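Local coordinates for protein FkbI (Streptomyces hygroscopicus, PDB 1R2J) that probably oxidises an ACP-bound acyl group with the help of FAD, on the route to the methoxymalonyl extender unit of the polyketide FK520, at residues L106-F111 against V141-A146; V177-K182 against G190-H195. All blocks are in the same frame, centred on the assembly; numbering follows the deposited sequence.

Contact 1: residues L106-F111 against V141-A146; sequences LAAVGF and VWTTAA. With FAD (flavin-adenine dinucleotide), chain B.
Thr143 holds its methyl CG2 anti to its own backbone N (chi1 -47°, OG1 beside that N), which turns the carbon onto strand 107-110. There CG2 meets Val109 O at 3.6 Å and also touches Ala108 CB and Gly110 CA. In Thr144 a similar torsion (chi1 -63°) sets OG1 beside the backbone N, and the hydroxyl donates to FAD N5 over 2.6 Å. Alanines pack beside it: Ala108 CB sits against Thr144 O at 3.2 Å and near Ala146 CB, both in the type II turn 143-146.

The two segments exchange no direct bond; water and flavin join them instead. One water accepts from Val109 N and has Thr144 O and FAD O4 as possible acceptors, while a second donates to Ala145 O and, weakly, to Ala107 O. Main-chain groups grip the flavin's pyrimidine edge. N3 donates to Val109 O at 3.0 Å, Phe111 N reaches O2 in a nearly straight bond (168° at the hydrogen), and Thr144 N reaches O4 at 2.9 Å. O2 also lies 3.0 Å above the centre of the Phe111 ring. At the dimethylbenzene end of the flavin, Trp142 presents a ring face, its CE3 3.6 Å from C8.

Met80 and Ala81 of helix 69-88 pack on the far side of Val109. A flavin gripped by backbone groups of the beta domain, with a threonine hydroxyl at N5 and a tryptophan over the ring system, is the FAD site of the acyl-CoA dehydrogenase fold.

Contact 2: residues V177-K182 against G190-H195; sequences VERVPK and GHADLH. With FAD (flavin-adenine dinucleotide), chain B.
Glu178 and Asp193 form the hydrogen-bonded pair of this antiparallel pairing, with Glu178 N giving to Asp193 O at 2.9 Å and Asp193 N returning a bond to Glu178 O at 2.7 Å. Just past the strand end, Val180 N donates to His191 O from above the carbonyl plane, 44° out of it. CA-H...O contacts from Val177 to Asp193 O and from Arg179 to His191 O supplement these.

Apolar contact is small but close. Val177 CG2, anti to its backbone N, presses on Ala192 CB at 3.4 Å, tighter than usual for two carbons, while Val180 CG2 rests on His191 CB at 3.6 Å.

Among polar side chains, Glu178 CB lies at the edge of the His195 ring, 3.6 Å from NE2; beyond it the chain bends at chi2 and the carboxylate stays further off, OE2 being 4.0 Å from NE2 with the two planes 57° apart. His191 instead reaches the flavin, CE1 to C7M at 3.4 Å, its NE2 being bonded to Cys186 O.

Main-chain bonds thus carry the pairing of edge strand 175-179, and beyond its van der Waals contact the Glu178-His195 approach may add an electrostatic term, if the histidine is charged.

The touching residues of contact 1 are all buried, whereas contact 2 runs from buried residues of 190-195 out to the exposed edge strand 175-179. Strands 133-143 and 192-196 are neighbours in one antiparallel sheet, so the two contacts meet directly: Thr143 O lies 3.0 Å from Ala192 N and Trp142 N 2.9 Å from Asp193 OD1, both probable hydrogen bonds. Asp193 therefore serves its own strand pairing through its backbone and the flavin-side corner through its carboxylate. Chemistry follows position. Where two different sheets converge, water and cofactor bridge them; within a single sheet, backbone pairing does most of the joining, and FAD is touched merely by one histidine beside Trp142.

Contact 1: residues L106-F111 against V141-A146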
ATOM      1  N   LEU A 106      11.110  -9.540  -4.051  1.00 31.47           N
ATOM      2  CA  LEU A 106      10.321  -8.316  -4.119  1.00 31.98           C
ATOM      3  C   LEU A 106       9.410  -8.306  -5.348  1.00 30.90           C
ATOM      4  O   LEU A 106       9.812  -8.721  -6.442  1.00 28.46           O
ATOM      5  CB  LEU A 106      11.245  -7.098  -4.163  1.00 33.55           C
ATOM      6  CG  LEU A 106      12.079  -6.789  -2.915  1.00 35.80           C
ATOM      7  CD1 LEU A 106      13.077  -7.906  -2.695  1.00 37.88           C
ATOM      8  CD2 LEU A 106      12.789  -5.458  -3.068  1.00 36.35           C
ATOM      9  N   ALA A 107       8.182  -7.833  -5.160  1.00 28.94           N
ATOM     10  CA  ALA A 107       7.226  -7.747  -6.255  1.00 28.09           C
ATOM     11  C   ALA A 107       6.458  -6.441  -6.178  1.00 29.18           C
ATOM     12  O   ALA A 107       6.439  -5.778  -5.140  1.00 29.63           O
ATOM     13  CB  ALA A 107       6.263  -8.905  -6.203  1.00 27.38           C
ATOM     14  N   ALA A 108       5.838  -6.067  -7.290  1.00 27.32           N
ATOM     15  CA  ALA A 108       5.050  -4.846  -7.357  1.00 27.69           C
ATOM     16  C   ALA A 108       3.814  -5.216  -8.155  1.00 27.31           C
ATOM     17  O   ALA A 108       3.795  -6.246  -8.830  1.00 25.78           O
ATOM     18  CB  ALA A 108       5.837  -3.737  -8.066  1.00 27.19           C
ATOM     19  N   VAL A 109       2.779  -4.391  -8.073  1.00 26.18           N
ATOM     20  CA  VAL A 109       1.544  -4.659  -8.792  1.00 25.85           C
ATOM     21  C   VAL A 109       1.168  -3.433  -9.620  1.00 26.23           C
ATOM     22  O   VAL A 109       0.899  -2.372  -9.069  1.00 24.40           O
ATOM     23  CB  VAL A 109       0.399  -4.966  -7.808  1.00 26.99           C
ATOM     24  CG1 VAL A 109      -0.814  -5.484  -8.564  1.00 26.71           C
ATOM     25  CG2 VAL A 109       0.869  -5.968  -6.765  1.00 26.08           C
ATOM     26  N   GLY A 110       1.150  -3.582 -10.940  1.00 25.88           N
ATOM     27  CA  GLY A 110       0.811  -2.465 -11.801  1.00 26.30           C
ATOM     28  C   GLY A 110      -0.420  -2.711 -12.650  1.00 26.97           C
ATOM     29  O   GLY A 110      -0.457  -3.637 -13.463  1.00 27.65           O
ATOM     30  N   PHE A 111      -1.440  -1.887 -12.452  1.00 27.25           N
ATOM     31  CA  PHE A 111      -2.672  -1.995 -13.221  1.00 26.18           C
ATOM     32  C   PHE A 111      -3.034  -0.631 -13.793  1.00 26.52           C
ATOM     33  O   PHE A 111      -3.636  -0.524 -14.863  1.00 25.40           O
ATOM     34  CB  PHE A 111      -3.811  -2.542 -12.346  1.00 28.86           C
ATOM     35  CG  PHE A 111      -3.868  -1.948 -10.958  1.00 29.58           C
ATOM     36  CD1 PHE A 111      -4.516  -0.741 -10.723  1.00 31.76           C
ATOM     37  CD2 PHE A 111      -3.258  -2.598  -9.887  1.00 31.46           C
ATOM     38  CE1 PHE A 111      -4.559  -0.187  -9.433  1.00 33.01           C
ATOM     39  CE2 PHE A 111      -3.292  -2.056  -8.598  1.00 32.83           C
ATOM     40  CZ  PHE A 111      -3.942  -0.848  -8.369  1.00 32.75           C
ATOM     41  N   VAL A 141       1.704   3.041 -14.935  1.00 25.44           N
ATOM     42  CA  VAL A 141       2.244   4.239 -14.317  1.00 24.27           C
ATOM     43  C   VAL A 141       2.226   4.163 -12.801  1.00 22.83           C
ATOM     44  O   VAL A 141       1.439   3.417 -12.214  1.00 21.79           O
ATOM     45  CB  VAL A 141       1.446   5.490 -14.736  1.00 25.58           C
ATOM     46  CG1 VAL A 141       1.585   5.723 -16.233  1.00 23.96           C
ATOM     47  CG2 VAL A 141      -0.023   5.325 -14.338  1.00 22.69           C
ATOM     48  N   TRP A 142       3.115   4.929 -12.176  1.00 21.33           N
ATOM     49  CA  TRP A 142       3.195   4.996 -10.721  1.00 22.54           C
ATOM     50  C   TRP A 142       3.231   3.689  -9.946  1.00 24.29           C
ATOM     51  O   TRP A 142       2.785   3.649  -8.803  1.00 27.78           O
ATOM     52  CB  TRP A 142       2.028   5.823 -10.188  1.00 20.72           C
ATOM     53  CG  TRP A 142       2.269   7.269 -10.241  1.00 21.24           C
ATOM     54  CD1 TRP A 142       1.970   8.119 -11.264  1.00 20.81           C
ATOM     55  CD2 TRP A 142       2.880   8.059  -9.222  1.00 20.10           C
ATOM     56  NE1 TRP A 142       2.356   9.397 -10.943  1.00 19.74           N
ATOM     57  CE2 TRP A 142       2.918   9.388  -9.693  1.00 22.01           C
ATOM     58  CE3 TRP A 142       3.401   7.773  -7.955  1.00 21.08           C
ATOM     59  CZ2 TRP A 142       3.457  10.435  -8.938  1.00 21.54           C
ATOM     60  CZ3 TRP A 142       3.936   8.812  -7.204  1.00 22.16           C
ATOM     61  CH2 TRP A 142       3.958  10.129  -7.700  1.00 22.85           C
ATOM     62  N   THR A 143       3.763   2.628 -10.535  1.00 24.28           N
ATOM     63  CA  THR A 143       3.815   1.342  -9.848  1.00 23.94           C
ATOM     64  C   THR A 143       4.695   1.389  -8.602  1.00 24.17           C
ATOM     65  O   THR A 143       5.908   1.582  -8.693  1.00 24.99           O
ATOM     66  CB  THR A 143       4.338   0.246 -10.785  1.00 22.42           C
ATOM     67  OG1 THR A 143       3.659   0.345 -12.041  1.00 21.84           O
ATOM     68  CG2 THR A 143       4.074  -1.130 -10.193  1.00 23.89           C
ATOM     69  N   THR A 144       4.081   1.206  -7.436  1.00 23.73           N
ATOM     70  CA  THR A 144       4.813   1.232  -6.172  1.00 23.41           C
ATOM     71  C   THR A 144       5.815   0.090  -6.021  1.00 24.30           C
ATOM     72  O   THR A 144       5.514  -1.056  -6.353  1.00 24.09           O
ATOM     73  CB  THR A 144       3.851   1.171  -4.969  1.00 23.69           C
ATOM     74  OG1 THR A 144       3.008   2.327  -4.972  1.00 21.06           O
ATOM     75  CG2 THR A 144       4.642   1.122  -3.663  1.00 20.76           C
ATOM     76  N   ALA A 145       7.000   0.423  -5.506  1.00 24.21           N
ATOM     77  CA  ALA A 145       8.075  -0.538  -5.273  1.00 25.54           C
ATOM     78  C   ALA A 145       8.645  -1.171  -6.547  1.00 26.60           C
ATOM     79  O   ALA A 145       9.527  -2.033  -6.475  1.00 26.82           O
ATOM     80  CB  ALA A 145       7.591  -1.632  -4.324  1.00 24.68           C
ATOM     81  N   ALA A 146       8.152  -0.752  -7.707  1.00 27.19           N
ATOM     82  CA  ALA A 146       8.627  -1.316  -8.969  1.00 27.63           C
ATOM     83  C   ALA A 146      10.141  -1.180  -9.154  1.00 28.02           C
ATOM     84  O   ALA A 146      10.774  -2.025  -9.783  1.00 28.76           O
ATOM     85  CB  ALA A 146       7.896  -0.664 -10.144  1.00 26.89           C
TER
HETATM   86  PA  FAD B 399      -8.133  10.450 -12.184  1.00 31.55           P
HETATM   87  O1A FAD B 399      -8.333   9.045 -11.853  1.00 29.27           O
HETATM   88  O2A FAD B 399      -7.487  11.161 -13.344  1.00 28.05           O
HETATM   89  O5B FAD B 399      -8.082  11.442 -11.021  1.00 31.78           O
HETATM   90  C5B FAD B 399      -9.364  11.930 -10.960  1.00 26.42           C
HETATM   91  C4B FAD B 399      -9.720  12.905  -9.892  1.00 24.70           C
HETATM   92  O4B FAD B 399     -11.118  12.915 -10.351  1.00 21.89           O
HETATM   93  C3B FAD B 399      -9.716  12.184  -8.581  1.00 24.40           C
HETATM   94  O3B FAD B 399      -9.718  13.124  -7.558  1.00 23.93           O
HETATM   95  C2B FAD B 399     -10.926  11.377  -8.594  1.00 22.23           C
HETATM   96  O2B FAD B 399     -11.534  10.953  -7.346  1.00 22.98           O
HETATM   97  C1B FAD B 399     -11.930  12.198  -9.456  1.00 22.80           C
HETATM   98  N9A FAD B 399     -12.797  11.342 -10.195  1.00 23.00           N
HETATM   99  C8A FAD B 399     -12.553  10.474 -11.293  1.00 22.53           C
HETATM  100  N7A FAD B 399     -13.590   9.820 -11.726  1.00 21.89           N
HETATM  101  C5A FAD B 399     -14.622  10.237 -10.908  1.00 22.99           C
HETATM  102  C6A FAD B 399     -15.983   9.921 -10.849  1.00 23.23           C
HETATM  103  N6A FAD B 399     -16.563   9.056 -11.693  1.00 22.24           N
HETATM  104  N1A FAD B 399     -16.752  10.535  -9.879  1.00 22.18           N
HETATM  105  C2A FAD B 399     -16.201  11.415  -9.011  1.00 22.09           C
HETATM  106  N3A FAD B 399     -14.857  11.799  -8.989  1.00 20.71           N
HETATM  107  C4A FAD B 399     -14.163  11.112 -10.024  1.00 22.79           C
HETATM  108  N1  FAD B 399      -1.348   2.406  -9.357  1.00 27.81           N
HETATM  109  C2  FAD B 399      -1.073   1.048  -9.536  1.00 29.57           C
HETATM  110  O2  FAD B 399      -1.620   0.374 -10.428  1.00 27.98           O
HETATM  111  N3  FAD B 399      -0.156   0.428  -8.698  1.00 28.64           N
HETATM  112  C4  FAD B 399       0.556   1.071  -7.653  1.00 28.35           C
HETATM  113  O4  FAD B 399       1.376   0.408  -6.949  1.00 26.77           O
HETATM  114  C4X FAD B 399       0.285   2.413  -7.510  1.00 28.10           C
HETATM  115  N5  FAD B 399       1.028   3.098  -6.455  1.00 29.92           N
HETATM  116  C5X FAD B 399       0.808   4.482  -6.289  1.00 29.96           C
HETATM  117  C6  FAD B 399       1.503   5.236  -5.306  1.00 31.03           C
HETATM  118  C7  FAD B 399       1.351   6.643  -5.121  1.00 30.58           C
HETATM  119  C7M FAD B 399       2.147   7.371  -4.039  1.00 31.06           C
HETATM  120  C8  FAD B 399       0.454   7.333  -5.984  1.00 31.27           C
HETATM  121  C8M FAD B 399       0.217   8.831  -5.928  1.00 31.24           C
HETATM  122  C9  FAD B 399      -0.256   6.648  -6.936  1.00 31.59           C
HETATM  123  C9A FAD B 399      -0.128   5.220  -7.107  1.00 32.09           C
HETATM  124  N10 FAD B 399      -0.870   4.434  -8.135  1.00 31.44           N
HETATM  125  C10 FAD B 399      -0.664   3.067  -8.356  1.00 29.90           C
HETATM  126  C1' FAD B 399      -1.775   5.300  -8.759  1.00 34.82           C
HETATM  127  C2' FAD B 399      -3.220   5.316  -7.999  1.00 37.60           C
HETATM  128  O2' FAD B 399      -3.811   4.128  -8.599  1.00 33.75           O
HETATM  129  C3' FAD B 399      -3.885   6.450  -8.548  1.00 39.99           C
HETATM  130  O3' FAD B 399      -3.999   7.460  -7.515  1.00 44.80           O
HETATM  131  C4' FAD B 399      -5.282   6.603  -9.200  1.00 39.54           C
HETATM  132  O4' FAD B 399      -5.719   5.693 -10.173  1.00 42.93           O
HETATM  133  C5' FAD B 399      -4.976   7.904  -9.776  1.00 39.46           C
HETATM  134  O5' FAD B 399      -5.547   8.136 -11.027  1.00 34.76           O
HETATM  135  P   FAD B 399      -5.066   9.507 -11.752  1.00 34.54           P
HETATM  136  O1P FAD B 399      -5.422   8.457 -12.581  1.00 35.96           O
HETATM  137  O2P FAD B 399      -5.001  10.332 -13.065  1.00 38.58           O
HETATM  138  O3P FAD B 399      -6.566  10.087 -11.988  1.00 32.22           O
HETATM  139  O   HOH W   1       9.501  -4.374  -4.991  1.00 30.91           O
HETATM  140  O   HOH W   2       2.868  -2.195  -6.390  1.00 21.03           O

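Contact 2: residues V177-K182 against G190-H195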
ATOM      1  N   VAL A 177      11.762  -0.203 -16.509  1.00 39.49           N
ATOM      2  CA  VAL A 177      11.167   0.375 -15.317  1.00 39.03           C
ATOM      3  C   VAL A 177      11.761   1.767 -15.134  1.00 38.59           C
ATOM      4  O   VAL A 177      12.931   1.914 -14.774  1.00 39.14           O
ATOM      5  CB  VAL A 177      11.473  -0.493 -14.079  1.00 39.99           C
ATOM      6  CG1 VAL A 177      12.937  -0.876 -14.064  1.00 41.72           C
ATOM      7  CG2 VAL A 177      11.116   0.265 -12.810  1.00 40.08           C
ATOM      8  N   GLU A 178      10.958   2.791 -15.403  1.00 37.48           N
ATOM      9  CA  GLU A 178      11.420   4.168 -15.277  1.00 37.20           C
ATOM     10  C   GLU A 178      10.836   4.786 -14.007  1.00 35.90           C
ATOM     11  O   GLU A 178       9.626   4.991 -13.895  1.00 32.44           O
ATOM     12  CB  GLU A 178      11.000   4.984 -16.509  1.00 39.24           C
ATOM     13  CG  GLU A 178      12.066   5.966 -17.004  1.00 43.24           C
ATOM     14  CD  GLU A 178      13.085   5.318 -17.939  1.00 46.20           C
ATOM     15  OE1 GLU A 178      14.192   5.881 -18.103  1.00 48.15           O
ATOM     16  OE2 GLU A 178      12.776   4.256 -18.521  1.00 47.35           O
ATOM     17  N   ARG A 179      11.707   5.077 -13.050  1.00 34.94           N
ATOM     18  CA  ARG A 179      11.286   5.647 -11.780  1.00 34.08           C
ATOM     19  C   ARG A 179      10.607   7.006 -11.940  1.00 32.30           C
ATOM     20  O   ARG A 179      11.015   7.824 -12.767  1.00 29.80           O
ATOM     21  CB  ARG A 179      12.495   5.798 -10.850  1.00 36.16           C
ATOM     22  CG  ARG A 179      13.268   4.512 -10.586  1.00 40.69           C
ATOM     23  CD  ARG A 179      14.529   4.795  -9.775  1.00 44.82           C
ATOM     24  NE  ARG A 179      15.329   3.596  -9.525  1.00 49.07           N
ATOM     25  CZ  ARG A 179      16.477   3.578  -8.852  1.00 50.87           C
ATOM     26  NH1 ARG A 179      16.976   4.703  -8.351  1.00 52.05           N
ATOM     27  NH2 ARG A 179      17.126   2.430  -8.679  1.00 51.03           N
ATOM     28  N   VAL A 180       9.560   7.239 -11.153  1.00 30.75           N
ATOM     29  CA  VAL A 180       8.872   8.525 -11.181  1.00 30.70           C
ATOM     30  C   VAL A 180       9.941   9.485 -10.655  1.00 29.62           C
ATOM     31  O   VAL A 180      10.469   9.287  -9.565  1.00 28.73           O
ATOM     32  CB  VAL A 180       7.648   8.529 -10.234  1.00 30.89           C
ATOM     33  CG1 VAL A 180       6.940   9.882 -10.290  1.00 31.68           C
ATOM     34  CG2 VAL A 180       6.696   7.421 -10.626  1.00 30.62           C
ATOM     35  N   PRO A 181      10.286  10.525 -11.427  1.00 30.27           N
ATOM     36  CA  PRO A 181      11.312  11.487 -11.005  1.00 30.53           C
ATOM     37  C   PRO A 181      11.214  12.115  -9.608  1.00 31.28           C
ATOM     38  O   PRO A 181      12.076  11.879  -8.762  1.00 33.29           O
ATOM     39  CB  PRO A 181      11.296  12.529 -12.127  1.00 31.01           C
ATOM     40  CG  PRO A 181       9.917  12.407 -12.709  1.00 33.28           C
ATOM     41  CD  PRO A 181       9.693  10.924 -12.715  1.00 30.69           C
ATOM     42  N   LYS A 182      10.184  12.914  -9.357  1.00 30.13           N
ATOM     43  CA  LYS A 182      10.056  13.561  -8.054  1.00 28.98           C
ATOM     44  C   LYS A 182       8.678  13.350  -7.414  1.00 26.57           C
ATOM     45  O   LYS A 182       7.823  14.240  -7.457  1.00 24.97           O
ATOM     46  CB  LYS A 182      10.320  15.067  -8.196  1.00 30.79           C
ATOM     47  CG  LYS A 182      11.662  15.429  -8.811  1.00 34.20           C
ATOM     48  CD  LYS A 182      12.809  15.343  -7.809  1.00 38.82           C
ATOM     49  CE  LYS A 182      12.769  16.485  -6.795  1.00 40.77           C
ATOM     50  NZ  LYS A 182      13.951  16.443  -5.872  1.00 42.36           N
ATOM     51  N   GLY A 190       9.920   3.825  -4.157  1.00 25.02           N
ATOM     52  CA  GLY A 190      10.349   3.299  -5.441  1.00 25.83           C
ATOM     53  C   GLY A 190       9.297   3.243  -6.536  1.00 25.90           C
ATOM     54  O   GLY A 190       9.209   2.250  -7.255  1.00 26.70           O
ATOM     55  N   HIS A 191       8.506   4.302  -6.674  1.00 25.03           N
ATOM     56  CA  HIS A 191       7.467   4.365  -7.704  1.00 23.09           C
ATOM     57  C   HIS A 191       8.143   4.403  -9.067  1.00 23.06           C
ATOM     58  O   HIS A 191       9.184   5.026  -9.230  1.00 20.99           O
ATOM     59  CB  HIS A 191       6.634   5.641  -7.547  1.00 23.61           C
ATOM     60  CG  HIS A 191       6.186   5.899  -6.144  1.00 22.80           C
ATOM     61  ND1 HIS A 191       5.206   5.154  -5.527  1.00 24.34           N
ATOM     62  CD2 HIS A 191       6.619   6.788  -5.222  1.00 21.57           C
ATOM     63  CE1 HIS A 191       5.057   5.569  -4.282  1.00 22.63           C
ATOM     64  NE2 HIS A 191       5.904   6.560  -4.072  1.00 24.81           N
ATOM     65  N   ALA A 192       7.551   3.745 -10.052  1.00 23.94           N
ATOM     66  CA  ALA A 192       8.132   3.756 -11.384  1.00 23.80           C
ATOM     67  C   ALA A 192       7.117   3.327 -12.427  1.00 24.16           C
ATOM     68  O   ALA A 192       6.239   2.514 -12.149  1.00 22.99           O
ATOM     69  CB  ALA A 192       9.345   2.837 -11.421  1.00 24.26           C
ATOM     70  N   ASP A 193       7.225   3.898 -13.624  1.00 25.74           N
ATOM     71  CA  ASP A 193       6.328   3.533 -14.707  1.00 26.46           C
ATOM     72  C   ASP A 193       6.923   2.283 -15.341  1.00 29.02           C
ATOM     73  O   ASP A 193       8.138   2.073 -15.289  1.00 28.15           O
ATOM     74  CB  ASP A 193       6.242   4.645 -15.759  1.00 28.04           C
ATOM     75  CG  ASP A 193       5.713   5.957 -15.194  1.00 28.41           C
ATOM     76  OD1 ASP A 193       4.923   5.926 -14.224  1.00 27.53           O
ATOM     77  OD2 ASP A 193       6.076   7.023 -15.735  1.00 29.67           O
ATOM     78  N   LEU A 194       6.072   1.459 -15.937  1.00 29.05           N
ATOM     79  CA  LEU A 194       6.528   0.236 -16.576  1.00 30.36           C
ATOM     80  C   LEU A 194       6.316   0.300 -18.086  1.00 31.50           C
ATOM     81  O   LEU A 194       5.202   0.523 -18.562  1.00 31.01           O
ATOM     82  CB  LEU A 194       5.768  -0.969 -16.011  1.00 30.02           C
ATOM     83  CG  LEU A 194       5.752  -1.138 -14.491  1.00 30.89           C
ATOM     84  CD1 LEU A 194       4.974  -2.398 -14.124  1.00 30.23           C
ATOM     85  CD2 LEU A 194       7.179  -1.209 -13.968  1.00 30.64           C
ATOM     86  N   HIS A 195       7.391   0.115 -18.838  1.00 31.60           N
ATOM     87  CA  HIS A 195       7.306   0.120 -20.291  1.00 32.09           C
ATOM     88  C   HIS A 195       7.456  -1.327 -20.740  1.00 31.72           C
ATOM     89  O   HIS A 195       8.515  -1.932 -20.573  1.00 30.26           O
ATOM     90  CB  HIS A 195       8.420   0.984 -20.874  1.00 32.84           C
ATOM     91  CG  HIS A 195       8.434   2.381 -20.336  1.00 35.40           C
ATOM     92  ND1 HIS A 195       7.472   3.312 -20.662  1.00 35.19           N
ATOM     93  CD2 HIS A 195       9.281   2.997 -19.478  1.00 36.05           C
ATOM     94  CE1 HIS A 195       7.726   4.442 -20.028  1.00 35.59           C
ATOM     95  NE2 HIS A 195       8.818   4.278 -19.302  1.00 36.01           N
TER
HETATM   96  PA  FAD B 399      -8.133  10.450 -12.184  1.00 31.55           P
HETATM   97  O1A FAD B 399      -8.333   9.045 -11.853  1.00 29.27           O
HETATM   98  O2A FAD B 399      -7.487  11.161 -13.344  1.00 28.05           O
HETATM   99  O5B FAD B 399      -8.082  11.442 -11.021  1.00 31.78           O
HETATM  100  C5B FAD B 399      -9.364  11.930 -10.960  1.00 26.42           C
HETATM  101  C4B FAD B 399      -9.720  12.905  -9.892  1.00 24.70           C
HETATM  102  O4B FAD B 399     -11.118  12.915 -10.351  1.00 21.89           O
HETATM  103  C3B FAD B 399      -9.716  12.184  -8.581  1.00 24.40           C
HETATM  104  O3B FAD B 399      -9.718  13.124  -7.558  1.00 23.93           O
HETATM  105  C2B FAD B 399     -10.926  11.377  -8.594  1.00 22.23           C
HETATM  106  O2B FAD B 399     -11.534  10.953  -7.346  1.00 22.98           O
HETATM  107  C1B FAD B 399     -11.930  12.198  -9.456  1.00 22.80           C
HETATM  108  N9A FAD B 399     -12.797  11.342 -10.195  1.00 23.00           N
HETATM  109  C8A FAD B 399     -12.553  10.474 -11.293  1.00 22.53           C
HETATM  110  N7A FAD B 399     -13.590   9.820 -11.726  1.00 21.89           N
HETATM  111  C5A FAD B 399     -14.622  10.237 -10.908  1.00 22.99           C
HETATM  112  C6A FAD B 399     -15.983   9.921 -10.849  1.00 23.23           C
HETATM  113  N6A FAD B 399     -16.563   9.056 -11.693  1.00 22.24           N
HETATM  114  N1A FAD B 399     -16.752  10.535  -9.879  1.00 22.18           N
HETATM  115  C2A FAD B 399     -16.201  11.415  -9.011  1.00 22.09           C
HETATM  116  N3A FAD B 399     -14.857  11.799  -8.989  1.00 20.71           N
HETATM  117  C4A FAD B 399     -14.163  11.112 -10.024  1.00 22.79           C
HETATM  118  N1  FAD B 399      -1.348   2.406  -9.357  1.00 27.81           N
HETATM  119  C2  FAD B 399      -1.073   1.048  -9.536  1.00 29.57           C
HETATM  120  O2  FAD B 399      -1.620   0.374 -10.428  1.00 27.98           O
HETATM  121  N3  FAD B 399      -0.156   0.428  -8.698  1.00 28.64           N
HETATM  122  C4  FAD B 399       0.556   1.071  -7.653  1.00 28.35           C
HETATM  123  O4  FAD B 399       1.376   0.408  -6.949  1.00 26.77           O
HETATM  124  C4X FAD B 399       0.285   2.413  -7.510  1.00 28.10           C
HETATM  125  N5  FAD B 399       1.028   3.098  -6.455  1.00 29.92           N
HETATM  126  C5X FAD B 399       0.808   4.482  -6.289  1.00 29.96           C
HETATM  127  C6  FAD B 399       1.503   5.236  -5.306  1.00 31.03           C
HETATM  128  C7  FAD B 399       1.351   6.643  -5.121  1.00 30.58           C
HETATM  129  C7M FAD B 399       2.147   7.371  -4.039  1.00 31.06           C
HETATM  130  C8  FAD B 399       0.454   7.333  -5.984  1.00 31.27           C
HETATM  131  C8M FAD B 399       0.217   8.831  -5.928  1.00 31.24           C
HETATM  132  C9  FAD B 399      -0.256   6.648  -6.936  1.00 31.59           C
HETATM  133  C9A FAD B 399      -0.128   5.220  -7.107  1.00 32.09           C
HETATM  134  N10 FAD B 399      -0.870   4.434  -8.135  1.00 31.44           N
HETATM  135  C10 FAD B 399      -0.664   3.067  -8.356  1.00 29.90           C
HETATM  136  C1' FAD B 399      -1.775   5.300  -8.759  1.00 34.82           C
HETATM  137  C2' FAD B 399      -3.220   5.316  -7.999  1.00 37.60           C
HETATM  138  O2' FAD B 399      -3.811   4.128  -8.599  1.00 33.75           O
HETATM  139  C3' FAD B 399      -3.885   6.450  -8.548  1.00 39.99           C
HETATM  140  O3' FAD B 399      -3.999   7.460  -7.515  1.00 44.80           O
HETATM  141  C4' FAD B 399      -5.282   6.603  -9.200  1.00 39.54           C
HETATM  142  O4' FAD B 399      -5.719   5.693 -10.173  1.00 42.93           O
HETATM  143  C5' FAD B 399      -4.976   7.904  -9.776  1.00 39.46           C
HETATM  144  O5' FAD B 399      -5.547   8.136 -11.027  1.00 34.76           O
HETATM  145  P   FAD B 399      -5.066   9.507 -11.752  1.00 34.54           P
HETATM  146  O1P FAD B 399      -5.422   8.457 -12.581  1.00 35.96           O
HETATM  147  O2P FAD B 399      -5.001  10.332 -13.065  1.00 38.58           O
HETATM  148  O3P FAD B 399      -6.566  10.087 -11.988  1.00 32.22           O